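Local coordinates for protein leucine aminopeptidase 1 (PDB 2HC9) that removes N-terminal amino acids, preferably leucine, from peptides as a zinc-dependent M17 aminopeptidase, and probably serves as a digestive enzyme, at residues A248-G253 against C301-E306. The protein carries 1 engineered substitution. Residues are numbered along the deposited sequence; the frame is centred on the assembly and turned at random.
Sequences ALVGKG and CLCIVE. With ZN (zinc ion), chain C.
Gly251 hydrogen-bonds to Cys301 and Cys303 from its two ends: its N donates to Cys301 O at 2.9 Å, and its O accepts Cys303 N in a nearly straight bond. This is parallel strand pairing, with 248-253 and 301-306 running side by side in the central sheet of the catalytic domain. Before it, Cys301 N donates to Leu249 O; beyond it, Gly253 repeats the pattern less regularly. The bond from Gly253 N to Cys303 O is short at 2.7 Å but bent to 133°, while Val305 N reaches Gly253 O from above the carbonyl plane, 41° out of it. Ile304 CA also lies 3.3 Å from Gly253 O, a CA-H...O contact.

Apolar packing lies on the face bearing Val250, Lys252, Cys301 and Cys303. Val250 splits its branches: CG2 meets Cys301 CB at 4.1 Å, and CG1, anti to the backbone N (chi1 -172°), reaches Cys303 SG at 4.2 Å. Helix 337-350 covers this face, whereas helix 186-199 packs on Leu302 and Ile304 on the other.

From the same face Lys252 extends fully, and its NZ binds zinc at 2.1 Å; Asp257, Asp275 and Glu336 also bind this ion. An amine bound directly to zinc is probably neutral rather than a protonated ammonium. Gly251 and Gly253, on either side of Lys252, are both bonded to Cys303, which fixes the backbone from which this ligand of the two-zinc active site extends.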
loop_
_atom_site.group_PDB
_atom_site.type_symbol
_atom_site.label_atom_id
_atom_site.label_comp_id
_atom_site.label_asym_id
_atom_site.label_seq_id
_atom_site.Cartn_x
_atom_site.Cartn_y
_atom_site.Cartn_z
ATOM N N ALA A 248 40.548 -8.206 -14.683
ATOM C CA ALA A 248 39.767 -8.932 -13.672
ATOM C C ALA A 248 38.303 -8.927 -14.060
ATOM O O ALA A 248 37.763 -7.896 -14.491
ATOM C CB ALA A 248 39.944 -8.313 -12.301
ATOM N N LEU A 249 37.661 -10.089 -13.908
ATOM C CA LEU A 249 36.226 -10.232 -14.079
ATOM C C LEU A 249 35.619 -10.523 -12.707
ATOM O O LEU A 249 35.719 -11.647 -12.202
ATOM C CB LEU A 249 35.896 -11.406 -15.029
ATOM C CG LEU A 249 36.571 -11.316 -16.399
ATOM C CD1 LEU A 249 36.394 -12.611 -17.206
ATOM C CD2 LEU A 249 36.079 -10.092 -17.216
ATOM N N VAL A 250 35.000 -9.504 -12.119
ATOM C CA VAL A 250 34.470 -9.621 -10.756
ATOM C C VAL A 250 32.951 -9.843 -10.879
ATOM O O VAL A 250 32.262 -9.060 -11.517
ATOM C CB VAL A 250 34.787 -8.358 -9.903
ATOM C CG1 VAL A 250 34.401 -8.587 -8.397
ATOM C CG2 VAL A 250 36.325 -7.977 -10.007
ATOM N N GLY A 251 32.435 -10.901 -10.251
ATOM C CA GLY A 251 31.022 -11.257 -10.379
ATOM C C GLY A 251 30.288 -11.295 -9.041
ATOM O O GLY A 251 30.815 -11.804 -8.035
ATOM N N LYS A 252 29.052 -10.772 -9.041
ATOM C CA LYS A 252 28.147 -10.861 -7.883
ATOM C C LYS A 252 27.523 -12.240 -7.817
ATOM O O LYS A 252 26.747 -12.627 -8.715
ATOM C CB LYS A 252 27.015 -9.818 -7.992
ATOM C CG LYS A 252 25.952 -9.932 -6.854
ATOM C CD LYS A 252 24.837 -8.898 -7.036
ATOM C CE LYS A 252 23.746 -9.158 -5.973
ATOM N NZ LYS A 252 22.594 -8.170 -6.049
ATOM N N GLY A 253 27.878 -12.982 -6.769
ATOM C CA GLY A 253 27.390 -14.351 -6.580
ATOM C C GLY A 253 26.484 -14.509 -5.373
ATOM O O GLY A 253 26.741 -15.334 -4.486
ATOM N N CYS A 301 36.953 -13.247 -10.258
ATOM C CA CYS A 301 36.860 -13.034 -8.816
ATOM C C CYS A 301 35.379 -13.109 -8.460
ATOM O O CYS A 301 34.602 -12.251 -8.881
ATOM C CB CYS A 301 37.374 -11.637 -8.414
ATOM S SG CYS A 301 39.079 -11.313 -8.930
ATOM N N LEU A 302 34.996 -14.135 -7.716
ATOM C CA LEU A 302 33.581 -14.417 -7.461
ATOM C C LEU A 302 33.256 -14.155 -6.009
ATOM O O LEU A 302 33.870 -14.736 -5.127
ATOM C CB LEU A 302 33.235 -15.865 -7.828
ATOM C CG LEU A 302 33.654 -16.240 -9.267
ATOM C CD1 LEU A 302 33.219 -17.673 -9.536
ATOM C CD2 LEU A 302 33.130 -15.300 -10.366
ATOM N N CYS A 303 32.284 -13.265 -5.764
ATOM C CA CYS A 303 31.910 -12.927 -4.401
ATOM C C CYS A 303 30.638 -13.702 -4.102
ATOM O O CYS A 303 29.589 -13.389 -4.672
ATOM C CB CYS A 303 31.663 -11.405 -4.313
ATOM S SG CYS A 303 33.091 -10.433 -4.910
ATOM N N ILE A 304 30.736 -14.722 -3.245
ATOM C CA ILE A 304 29.686 -15.765 -3.163
ATOM C C ILE A 304 29.094 -15.767 -1.743
ATOM O O ILE A 304 29.777 -16.092 -0.778
ATOM C CB ILE A 304 30.241 -17.157 -3.482
ATOM C CG1 ILE A 304 30.754 -17.202 -4.936
ATOM C CG2 ILE A 304 29.137 -18.238 -3.308
ATOM C CD1 ILE A 304 31.611 -18.472 -5.245
ATOM N N VAL A 305 27.847 -15.319 -1.629
ATOM C CA VAL A 305 27.202 -15.161 -0.298
ATOM C C VAL A 305 25.733 -15.542 -0.410
ATOM O O VAL A 305 25.169 -15.549 -1.503
ATOM C CB VAL A 305 27.245 -13.691 0.195
ATOM C CG1 VAL A 305 28.692 -13.198 0.377
ATOM C CG2 VAL A 305 26.427 -12.764 -0.745
ATOM N N GLU A 306 25.113 -15.874 0.720
ATOM C CA GLU A 306 23.656 -15.881 0.762
ATOM C C GLU A 306 23.198 -14.804 1.741
ATOM O O GLU A 306 23.730 -14.716 2.846
ATOM C CB GLU A 306 23.117 -17.265 1.151
ATOM C CG GLU A 306 21.549 -17.264 1.222
ATOM C CD GLU A 306 20.914 -18.653 1.294
ATOM O OE1 GLU A 306 21.499 -19.619 0.755
ATOM O OE2 GLU A 306 19.810 -18.768 1.886
HETATM ZN ZN ZN C . 21.156 -8.839 -4.640
HETATM O O HOH W 1 20.058 -7.078 -4.431
#